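Side-chain contacts in beta-N-acetylhexosaminidase (Arthrobacter aurescens, PDB 3RCN), which probably hydrolyses terminal non-reducing N-acetyl-D-hexosamine residues from N-acetyl-beta-D-hexosaminides, as a glycoside hydrolase of family 20: residues V163-K168 / A234-T239; R141-D146 / L158-V163; R43-A48 / Y100-L105; H167-L172 / E480-N485. All coordinates share one frame; numbering follows the deposited sequence.

Interaction 1 of 4, residues V163-K168 / A234-T239; sequences VMAMHK and ADRHIT
Met-164, present as selenomethionine, reaches Ile-238 from the last turn of helix 154-166: its methyl CE lies 4.1 Å from CG2 of Ile-238, and the two side chains meet at a slant. The chain is extended through chi2 and bends at chi3 (62°), which carries CE onto the isoleucine branch. CB of Met-164 adds a second touch, to CD1 of Ile-238. Ala-165 comes next and aims its methyl directly across, 3.6 Å from CB of Arg-236 and 3.9 Å from CD1 of Ile-238. Such a small residue lets the backbones approach to 6.0 Å between CA of Ala-165 and CA of Arg-236. Arg-236 lends only the root of its side chain here; its guanidinium is engaged by a salt bridge to Glu-162 and a hydrogen bond from NH1 to the carbonyl of Phe-232. Both segments are helix ends of the TIM barrel that makes up the catalytic domain, each turning back toward the next parallel strand, 171-178 in one case and 239-243 in the other. Further along, His-167 folds back on its own helix: ND1 donates to O of Val-163 at 2.8 Å, nearly straight (165°), with the acceptor close to the ring plane. Lys-168, with positive phi, completes a Schellman motif, its N bonded to O of Ala-165 at 3.0 Å; His-237 has the same role in the facing segment.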
# COMPACT_ATOMS: atom_id res chain seq x y z
N VAL A 163 5.10 4.71 8.84
CA VAL A 163 5.15 6.16 8.98
C VAL A 163 5.00 6.59 10.45
O VAL A 163 5.62 7.57 10.87
CB VAL A 163 4.09 6.85 8.12
CG1 VAL A 163 4.09 8.34 8.36
CG2 VAL A 163 4.33 6.55 6.63
N MSE A 164 4.20 5.86 11.22
CA MSE A 164 4.07 6.13 12.66
C MSE A 164 5.39 5.96 13.41
O MSE A 164 5.76 6.80 14.22
CB MSE A 164 3.04 5.21 13.32
CG MSE A 164 1.59 5.52 13.05
SE MSE A 164 0.47 4.21 13.99
CE MSE A 164 0.93 4.52 15.85
N ALA A 165 6.07 4.85 13.15
CA ALA A 165 7.30 4.56 13.87
C ALA A 165 8.36 5.61 13.55
O ALA A 165 9.25 5.89 14.36
CB ALA A 165 7.79 3.15 13.52
N MSE A 166 8.27 6.17 12.35
CA MSE A 166 9.23 7.18 11.91
C MSE A 166 9.06 8.47 12.71
O MSE A 166 9.99 9.26 12.85
CB MSE A 166 9.09 7.44 10.41
CG MSE A 166 10.11 8.43 9.84
SE MSE A 166 9.46 10.28 9.82
CE MSE A 166 8.73 10.30 7.96
N HIS A 167 7.85 8.67 13.22
CA HIS A 167 7.56 9.81 14.09
C HIS A 167 7.70 9.47 15.59
O HIS A 167 7.43 10.31 16.45
CB HIS A 167 6.19 10.38 13.78
CG HIS A 167 6.11 11.04 12.44
ND1 HIS A 167 5.80 10.34 11.29
CD2 HIS A 167 6.32 12.32 12.06
CE1 HIS A 167 5.80 11.18 10.26
NE2 HIS A 167 6.12 12.38 10.71
N LYS A 168 8.15 8.25 15.87
CA LYS A 168 8.38 7.77 17.23
C LYS A 168 7.09 7.62 18.04
O LYS A 168 7.13 7.65 19.25
CB LYS A 168 9.34 8.71 17.96
CG LYS A 168 10.79 8.73 17.42
CD LYS A 168 11.67 9.68 18.25
CE LYS A 168 13.17 9.54 17.95
NZ LYS A 168 13.58 10.11 16.63
N ALA A 234 5.19 -4.62 16.39
CA ALA A 234 6.07 -4.95 17.50
C ALA A 234 7.54 -4.81 17.09
O ALA A 234 8.40 -4.40 17.90
CB ALA A 234 5.78 -6.35 18.01
N ASP A 235 7.84 -5.12 15.83
CA ASP A 235 9.18 -4.90 15.31
C ASP A 235 9.54 -3.42 15.36
O ASP A 235 10.70 -3.05 15.48
CB ASP A 235 9.30 -5.41 13.87
CG ASP A 235 9.55 -6.92 13.78
OD1 ASP A 235 9.81 -7.55 14.84
OD2 ASP A 235 9.51 -7.45 12.63
N ARG A 236 8.53 -2.57 15.21
CA ARG A 236 8.67 -1.12 15.32
C ARG A 236 8.33 -0.51 16.69
O ARG A 236 8.14 0.71 16.81
CB ARG A 236 7.94 -0.42 14.16
CG ARG A 236 8.60 -0.68 12.80
CD ARG A 236 7.55 -0.88 11.71
NE ARG A 236 8.14 -1.30 10.45
CZ ARG A 236 8.43 -2.55 10.12
NH1 ARG A 236 8.21 -3.54 10.97
NH2 ARG A 236 8.94 -2.82 8.93
N HIS A 237 8.10 -1.36 17.69
CA HIS A 237 7.89 -0.90 19.07
C HIS A 237 6.61 -0.08 19.20
O HIS A 237 6.54 0.90 19.93
CB HIS A 237 9.11 -0.15 19.61
CG HIS A 237 10.29 -1.04 19.79
ND1 HIS A 237 10.46 -1.85 20.90
CD2 HIS A 237 11.34 -1.31 18.97
CE1 HIS A 237 11.57 -2.55 20.76
NE2 HIS A 237 12.12 -2.24 19.60
N ILE A 238 5.61 -0.53 18.47
CA ILE A 238 4.29 0.04 18.58
C ILE A 238 3.38 -1.01 19.21
O ILE A 238 3.37 -2.18 18.80
CB ILE A 238 3.79 0.49 17.20
CG1 ILE A 238 4.71 1.60 16.67
CG2 ILE A 238 2.35 0.95 17.27
CD1 ILE A 238 4.56 1.86 15.18
N THR A 239 2.64 -0.59 20.24
CA THR A 239 1.68 -1.45 20.89
C THR A 239 0.36 -1.29 20.15
O THR A 239 -0.04 -0.16 19.84
CB THR A 239 1.54 -1.08 22.39
OG1 THR A 239 2.76 -1.39 23.07
CG2 THR A 239 0.38 -1.83 23.05

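Interaction 2 of 4, residues R141-D146 / L158-V163; sequences RGTMLD and LRFIEV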
# COMPACT_ATOMS: atom_id res chain seq x y z
N ARG A 141 2.30 7.57 23.36
CA ARG A 141 2.11 8.52 22.27
C ARG A 141 1.34 7.79 21.17
O ARG A 141 1.89 7.00 20.41
CB ARG A 141 3.49 8.96 21.77
CG ARG A 141 4.42 9.35 22.92
CD ARG A 141 5.84 9.72 22.50
NE ARG A 141 6.57 8.60 21.91
CZ ARG A 141 7.04 7.55 22.59
NH1 ARG A 141 7.69 6.58 21.96
NH2 ARG A 141 6.86 7.47 23.90
N GLY A 142 0.06 8.13 21.08
CA GLY A 142 -0.87 7.30 20.34
C GLY A 142 -1.38 7.84 19.03
O GLY A 142 -1.29 9.03 18.76
N THR A 143 -2.00 6.94 18.27
CA THR A 143 -2.85 7.31 17.17
C THR A 143 -3.94 6.26 17.10
O THR A 143 -3.68 5.06 17.22
CB THR A 143 -2.11 7.31 15.81
OG1 THR A 143 -1.08 8.31 15.82
CG2 THR A 143 -3.07 7.61 14.69
N MSE A 144 -5.16 6.71 16.87
CA MSE A 144 -6.24 5.79 16.63
C MSE A 144 -6.58 5.77 15.16
O MSE A 144 -6.55 6.79 14.48
CB MSE A 144 -7.47 6.19 17.42
CG MSE A 144 -8.46 5.08 17.53
SE MSE A 144 -10.26 5.77 17.46
CE MSE A 144 -10.27 6.17 15.55
N LEU A 145 -6.91 4.59 14.68
CA LEU A 145 -7.22 4.41 13.29
C LEU A 145 -8.56 3.71 13.20
O LEU A 145 -8.71 2.58 13.68
CB LEU A 145 -6.13 3.56 12.66
CG LEU A 145 -6.29 3.21 11.18
CD1 LEU A 145 -6.65 4.47 10.37
CD2 LEU A 145 -5.00 2.56 10.69
N ASP A 146 -9.54 4.36 12.59
CA ASP A 146 -10.85 3.75 12.46
C ASP A 146 -10.88 2.99 11.12
O ASP A 146 -10.93 3.58 10.03
CB ASP A 146 -11.88 4.89 12.48
CG ASP A 146 -13.29 4.43 12.18
OD1 ASP A 146 -13.54 3.21 12.18
OD2 ASP A 146 -14.14 5.32 11.94
N LEU A 158 0.11 -1.44 7.07
CA LEU A 158 1.51 -1.64 7.45
C LEU A 158 2.29 -0.40 7.09
O LEU A 158 3.26 -0.04 7.77
CB LEU A 158 2.11 -2.86 6.76
CG LEU A 158 1.30 -4.14 6.94
CD1 LEU A 158 1.81 -5.25 6.02
CD2 LEU A 158 1.32 -4.57 8.41
N ARG A 159 1.88 0.26 6.00
CA ARG A 159 2.56 1.49 5.58
C ARG A 159 2.28 2.65 6.51
O ARG A 159 3.18 3.43 6.85
CB ARG A 159 2.18 1.86 4.14
CG ARG A 159 3.07 1.20 3.11
CD ARG A 159 4.22 2.11 2.76
NE ARG A 159 5.46 1.71 3.38
CZ ARG A 159 6.54 2.47 3.43
NH1 ARG A 159 6.52 3.68 2.88
NH2 ARG A 159 7.64 2.04 4.03
N PHE A 160 1.03 2.77 6.93
CA PHE A 160 0.66 3.73 7.96
C PHE A 160 1.46 3.49 9.25
O PHE A 160 1.92 4.43 9.90
CB PHE A 160 -0.84 3.63 8.24
CG PHE A 160 -1.34 4.60 9.28
CD1 PHE A 160 -1.67 5.90 8.94
CD2 PHE A 160 -1.48 4.20 10.61
CE1 PHE A 160 -2.12 6.79 9.89
CE2 PHE A 160 -1.93 5.08 11.57
CZ PHE A 160 -2.26 6.38 11.21
N ILE A 161 1.65 2.22 9.62
CA ILE A 161 2.40 1.87 10.83
C ILE A 161 3.87 2.26 10.69
O ILE A 161 4.49 2.74 11.64
CB ILE A 161 2.30 0.37 11.15
CG1 ILE A 161 0.92 0.05 11.74
CG2 ILE A 161 3.40 -0.05 12.11
CD1 ILE A 161 0.59 -1.43 11.79
N GLU A 162 4.42 2.07 9.49
CA GLU A 162 5.81 2.42 9.22
C GLU A 162 6.04 3.93 9.36
O GLU A 162 7.06 4.38 9.92
CB GLU A 162 6.19 1.95 7.81
CG GLU A 162 7.66 2.14 7.47
CD GLU A 162 8.55 1.04 8.03
OE1 GLU A 162 8.79 0.06 7.29
OE2 GLU A 162 9.03 1.16 9.19
N VAL A 163 5.10 4.71 8.84
CA VAL A 163 5.15 6.16 8.98
C VAL A 163 5.00 6.59 10.45
O VAL A 163 5.62 7.57 10.87
CB VAL A 163 4.09 6.85 8.12
CG1 VAL A 163 4.09 8.34 8.36
CG2 VAL A 163 4.33 6.55 6.63
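Phe-160 carries this contact from the helix side, its ring meeting two residues of the strand, Thr-143 at its far end and Leu-145 along one flank. With CG anti to the backbone N (chi1 -179°), the ring points from helix 154-166 at the sheet, which brings CZ to Thr-143 and CD2 and CE2 to Leu-145. Thr-143 comes from the opposite direction and puts its methyl CG2 at the ring edge, in the plane, 3.8 Å from CZ of Phe-160. Leu-145 approaches differently. It slides past the ring in the opposite direction, and its CD2 branch lies 3.9 Å from CD2 of Phe-160 and 4.1 Å from CE2 of the same ring, in an oblique position. Strand 140-146, helix 154-166 and strand 171-178 form a right-handed beta-alpha-beta unit of the TIM barrel, and the contact joins the outer surface of the first strand to its helix. Met-144, between the two touching strand residues, points away from the helix and packs on His-173, Gln-453 and Asn-455 of the neighbouring strands. Cutting Phe-160 back to an alanine would probably open a gap between helix and sheet, with CG2 of Thr-143 and CD2 of Leu-145 losing the ring they pack against. The same ring also touches Ile-456 on strand 449-456, as Thr-143 does, while Leu-145 packs on Leu-172 of strand 171-178. The hydroxyl of Thr-143 takes no part in the apolar contact; OG1 makes a weak bond to O of Gly-142, 3.0 Å away.

Interaction 3 of 4, residues R43-A48 / Y100-L105; sequences RWLTRA and YGAQTL. With SO4 (sulfate ion), chain H; SO4 (sulfate ion), chain I.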
# COMPACT_ATOMS: atom_id res chain seq x y z
N ARG A 43 18.36 -5.62 13.13
CA ARG A 43 17.67 -6.25 12.01
C ARG A 43 16.81 -5.24 11.24
O ARG A 43 16.84 -5.20 10.01
CB ARG A 43 16.82 -7.43 12.48
CG ARG A 43 17.64 -8.62 12.96
CD ARG A 43 16.77 -9.83 13.31
NE ARG A 43 15.99 -9.61 14.52
CZ ARG A 43 16.33 -10.08 15.71
NH1 ARG A 43 17.42 -10.81 15.86
NH2 ARG A 43 15.57 -9.82 16.75
N TRP A 44 16.06 -4.42 11.96
CA TRP A 44 15.20 -3.45 11.30
C TRP A 44 16.01 -2.44 10.48
O TRP A 44 15.65 -2.13 9.35
CB TRP A 44 14.31 -2.70 12.29
CG TRP A 44 13.53 -1.66 11.61
CD1 TRP A 44 12.34 -1.82 10.97
CD2 TRP A 44 13.91 -0.30 11.42
NE1 TRP A 44 11.94 -0.63 10.42
CE2 TRP A 44 12.89 0.32 10.68
CE3 TRP A 44 15.01 0.46 11.82
CZ2 TRP A 44 12.95 1.66 10.31
CZ3 TRP A 44 15.06 1.79 11.46
CH2 TRP A 44 14.04 2.38 10.71
N LEU A 45 17.08 -1.92 11.06
CA LEU A 45 17.94 -0.96 10.37
C LEU A 45 18.57 -1.58 9.12
O LEU A 45 18.53 -0.99 8.02
CB LEU A 45 19.05 -0.49 11.31
CG LEU A 45 19.90 0.66 10.81
CD1 LEU A 45 19.02 1.88 10.57
CD2 LEU A 45 21.01 0.96 11.81
N THR A 46 19.13 -2.77 9.30
CA THR A 46 19.66 -3.54 8.19
C THR A 46 18.66 -3.65 7.04
O THR A 46 19.00 -3.40 5.90
CB THR A 46 20.06 -4.96 8.63
OG1 THR A 46 21.24 -4.89 9.44
CG2 THR A 46 20.34 -5.83 7.41
N ARG A 47 17.42 -4.01 7.35
CA ARG A 47 16.40 -4.10 6.33
C ARG A 47 16.07 -2.75 5.70
O ARG A 47 15.97 -2.64 4.48
CB ARG A 47 15.12 -4.75 6.88
CG ARG A 47 15.25 -6.23 7.16
CD ARG A 47 13.99 -6.97 6.75
NE ARG A 47 12.80 -6.39 7.35
CZ ARG A 47 12.43 -6.64 8.60
NH1 ARG A 47 13.18 -7.43 9.36
NH2 ARG A 47 11.33 -6.09 9.10
N ALA A 48 15.90 -1.72 6.52
CA ALA A 48 15.43 -0.44 5.99
C ALA A 48 16.50 0.26 5.16
O ALA A 48 16.25 0.69 4.03
CB ALA A 48 14.99 0.45 7.11
N TYR A 100 14.59 4.09 18.16
CA TYR A 100 14.37 5.52 17.95
C TYR A 100 15.66 6.21 17.51
O TYR A 100 15.63 7.14 16.70
CB TYR A 100 13.74 6.16 19.18
CG TYR A 100 12.35 5.61 19.45
CD1 TYR A 100 11.48 5.35 18.39
CD2 TYR A 100 11.94 5.30 20.74
CE1 TYR A 100 10.20 4.83 18.62
CE2 TYR A 100 10.65 4.76 20.98
CZ TYR A 100 9.80 4.53 19.90
OH TYR A 100 8.56 4.01 20.12
N GLY A 101 16.80 5.74 18.01
CA GLY A 101 18.08 6.27 17.59
C GLY A 101 18.26 6.04 16.09
O GLY A 101 18.64 6.95 15.37
N ALA A 102 17.97 4.82 15.65
CA ALA A 102 17.97 4.44 14.25
C ALA A 102 17.15 5.39 13.39
O ALA A 102 17.59 5.79 12.31
CB ALA A 102 17.46 3.01 14.09
N GLN A 103 15.95 5.74 13.86
CA GLN A 103 15.11 6.67 13.10
C GLN A 103 15.79 8.02 12.99
O GLN A 103 15.84 8.61 11.91
CB GLN A 103 13.73 6.82 13.73
CG GLN A 103 12.97 5.53 13.82
CD GLN A 103 12.30 5.13 12.52
OE1 GLN A 103 12.30 5.87 11.55
NE2 GLN A 103 11.71 3.94 12.51
N THR A 104 16.33 8.50 14.09
CA THR A 104 17.05 9.77 14.05
C THR A 104 18.23 9.73 13.07
O THR A 104 18.56 10.72 12.42
CB THR A 104 17.52 10.17 15.43
OG1 THR A 104 16.37 10.42 16.24
CG2 THR A 104 18.34 11.43 15.34
N LEU A 105 18.85 8.56 12.96
CA LEU A 105 19.94 8.36 12.01
C LEU A 105 19.42 8.54 10.59
O LEU A 105 19.96 9.32 9.82
CB LEU A 105 20.52 6.96 12.17
CG LEU A 105 21.80 6.75 11.39
CD1 LEU A 105 22.88 7.58 12.06
CD2 LEU A 105 22.19 5.28 11.33
S SO4 H . 17.29 -9.13 8.73
O1 SO4 H . 17.31 -8.43 7.45
O2 SO4 H . 18.59 -8.94 9.39
O3 SO4 H . 16.21 -8.59 9.55
O4 SO4 H . 17.04 -10.55 8.51
S SO4 I . 18.40 -12.29 18.97
O1 SO4 I . 17.92 -13.42 18.18
O2 SO4 I . 19.55 -11.67 18.30
O3 SO4 I . 17.33 -11.31 19.15
O4 SO4 I . 18.82 -12.76 20.29
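A glutamine amide lies against a tryptophan without any hydrogen bond between them: NE2 of Gln-103 is 3.3 Å from CH2 of Trp-44, placed obliquely to the ring, and the amide and ring planes are 39° apart. The two helices concerned, 39-53 and 95-109, belong to domain 2 of the family 20 hydrolases, an alpha-beta half sandwich. Over these segments they run roughly alongside each other, crossing at -24° with axes 10.5 Å apart. Ala-102 fills the middle of the interface. Its CB faces the edge of the indole, 3.8 Å from CZ3 of Trp-44, and also touches CD1 of Leu-45 at 4.0 Å. Within its own helix the tryptophan has CB of Ala-48 above one face, toward its rim, and Phe-99 meets it edge-to-face. Gln-103 bends at chi2 (-80°), which swings its amide over to the indole although CB does not face the other helix. Away from this contact, two sulfate ions, probably from the crystallisation liquor, lie beside arginines of helix 39-53. Arg-43 also forms a salt bridge with Asp-56 of the second subunit; an alanine in its place would probably leave that carboxylate without its mate and the chain I sulfate without its weak guanidinium grip. The chain H sulfate, very close to carbons of Arg-43 and Arg-47, is doubtfully placed; its O3 lies 3.3 Å from NH1 of Arg-47.

Interaction 4 of 4, residues H167-L172 / E480-N485; sequences HKLNVL and EVFWSN
The indole of Trp-483 has the aliphatic stem of Lys-168 laid across one face, with CD 3.4 Å from the centroid of the six-membered ring and only 5° off its normal, a CH-pi contact. CB of the lysine covers another part of the same face, 3.6 Å from CE3 of Trp-483, and CE passes 3.9 Å from CZ2. The indole N-H, NE1, turns to the carboxylate of Asp-134, and Tyr-100 packs edge-to-face with this tryptophan. The second flat group, the Phe-482 ring, is met obliquely by Leu-169, whose CD2 branch is 4.0 Å from CD2 of the phenylalanine. An extended chain through chi2 and chi3 spreads the lysine methylenes over the indole; the turn at chi4 (73°) then takes the ammonium to the hydroxyl of Thr-104. NZ of Lys-168 is therefore 5.5 Å from the ring centroid of Trp-483, and any cation-pi attraction is weak at most. No hydrogen bond links the two segments, and the joint rests on these carbon contacts. Arg-141 packs on both aromatic residues, and its NE hydrogen-bonds to the carbonyl of Lys-168. Leu-169 also reaches Thr-143 and Met-164. Helix 474-483 follows strand 449-456, which pairs with strand 140-146; its contact with the turn leading into strand 171-178 thus belongs to the place where the last part of a TIM barrel closes on the first.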
# COMPACT_ATOMS: atom_id res chain seq x y z
N HIS A 167 7.85 8.67 13.22
CA HIS A 167 7.56 9.81 14.09
C HIS A 167 7.70 9.47 15.59
O HIS A 167 7.43 10.31 16.45
CB HIS A 167 6.19 10.38 13.78
CG HIS A 167 6.11 11.04 12.44
ND1 HIS A 167 5.80 10.34 11.29
CD2 HIS A 167 6.32 12.32 12.06
CE1 HIS A 167 5.80 11.18 10.26
NE2 HIS A 167 6.12 12.38 10.71
N LYS A 168 8.15 8.25 15.87
CA LYS A 168 8.38 7.77 17.23
C LYS A 168 7.09 7.62 18.04
O LYS A 168 7.13 7.65 19.25
CB LYS A 168 9.34 8.71 17.96
CG LYS A 168 10.79 8.73 17.42
CD LYS A 168 11.67 9.68 18.25
CE LYS A 168 13.17 9.54 17.95
NZ LYS A 168 13.58 10.11 16.63
N LEU A 169 5.97 7.45 17.35
CA LEU A 169 4.70 7.12 17.97
C LEU A 169 4.74 5.66 18.37
O LEU A 169 5.14 4.82 17.55
CB LEU A 169 3.53 7.38 17.02
CG LEU A 169 3.39 8.87 16.66
CD1 LEU A 169 2.48 9.09 15.47
CD2 LEU A 169 2.91 9.68 17.85
N ASN A 170 4.45 5.37 19.64
CA ASN A 170 4.41 4.00 20.16
C ASN A 170 3.06 3.28 20.35
O ASN A 170 3.05 2.12 20.72
CB ASN A 170 5.27 3.87 21.41
CG ASN A 170 4.75 4.68 22.56
OD1 ASN A 170 3.68 5.28 22.48
ND2 ASN A 170 5.51 4.71 23.65
N VAL A 171 1.93 3.93 20.09
CA VAL A 171 0.65 3.24 20.29
C VAL A 171 -0.29 3.40 19.13
O VAL A 171 -0.50 4.51 18.63
CB VAL A 171 -0.12 3.66 21.61
CG1 VAL A 171 -1.44 2.93 21.71
CG2 VAL A 171 0.69 3.36 22.84
N LEU A 172 -0.86 2.29 18.69
CA LEU A 172 -1.84 2.32 17.63
C LEU A 172 -3.10 1.72 18.18
O LEU A 172 -3.14 0.53 18.55
CB LEU A 172 -1.40 1.51 16.41
CG LEU A 172 -2.54 1.19 15.43
CD1 LEU A 172 -3.00 2.44 14.66
CD2 LEU A 172 -2.15 0.09 14.47
N GLU A 480 5.65 15.65 17.67
CA GLU A 480 6.61 16.47 18.39
C GLU A 480 6.07 16.86 19.77
O GLU A 480 6.78 16.80 20.78
CB GLU A 480 6.98 17.73 17.60
CG GLU A 480 8.01 18.59 18.31
CD GLU A 480 8.95 19.34 17.37
OE1 GLU A 480 9.62 18.68 16.55
OE2 GLU A 480 9.03 20.58 17.47
N VAL A 481 4.81 17.26 19.81
CA VAL A 481 4.15 17.57 21.06
C VAL A 481 4.26 16.38 22.03
O VAL A 481 4.52 16.57 23.21
CB VAL A 481 2.67 17.96 20.84
CG1 VAL A 481 1.93 18.09 22.17
CG2 VAL A 481 2.57 19.26 20.03
N PHE A 482 4.11 15.16 21.52
CA PHE A 482 4.19 13.96 22.36
C PHE A 482 5.61 13.56 22.76
O PHE A 482 5.82 13.04 23.86
CB PHE A 482 3.54 12.75 21.68
CG PHE A 482 2.07 12.90 21.43
CD1 PHE A 482 1.41 14.07 21.78
CD2 PHE A 482 1.35 11.87 20.84
CE1 PHE A 482 0.05 14.21 21.54
CE2 PHE A 482 -0.01 12.00 20.59
CZ PHE A 482 -0.66 13.17 20.95
N TRP A 483 6.54 13.65 21.82
CA TRP A 483 7.94 13.32 22.08
C TRP A 483 8.83 14.39 22.73
O TRP A 483 9.49 14.12 23.74
CB TRP A 483 8.61 12.82 20.78
CG TRP A 483 10.00 12.39 21.02
CD1 TRP A 483 11.11 13.19 21.08
CD2 TRP A 483 10.45 11.06 21.29
NE1 TRP A 483 12.22 12.43 21.34
CE2 TRP A 483 11.84 11.12 21.48
CE3 TRP A 483 9.80 9.83 21.40
CZ2 TRP A 483 12.60 9.99 21.77
CZ3 TRP A 483 10.56 8.71 21.68
CH2 TRP A 483 11.95 8.80 21.87
N SER A 484 8.81 15.60 22.18
CA SER A 484 9.88 16.55 22.46
C SER A 484 9.72 17.30 23.77
O SER A 484 8.79 17.06 24.52
CB SER A 484 10.03 17.58 21.33
OG SER A 484 10.12 16.96 20.06
N ASN A 485 10.65 18.21 24.01
CA ASN A 485 10.65 19.10 25.16
C ASN A 485 9.76 20.32 24.91
O ASN A 485 9.96 21.08 23.96
CB ASN A 485 12.11 19.51 25.45
CG ASN A 485 12.25 20.46 26.63
OD1 ASN A 485 11.29 20.73 27.35
ND2 ASN A 485 13.46 20.95 26.84

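How the interactions relate
Interactions 1, 2 and 4 lie in the catalytic TIM barrel, their centres about 8 to 12 Å apart; interaction 3 belongs to domain 2, with its centre about 11 Å from that of interaction 1 and about 17 to 18 Å from the others. Along the chain, interaction 3 closes first, then interaction 2, before interactions 1 and 4 start from one stretch and share His-167 and Lys-168. Helix 154-166 serves interactions 1 and 2, and strands 140-146 and 171-178, used by interactions 2 and 4, are sheet neighbours. Helix 95-109 of interaction 3 packs on residues of interactions 1 and 4, so the helical layer of domain 2 is fastened directly to the barrel.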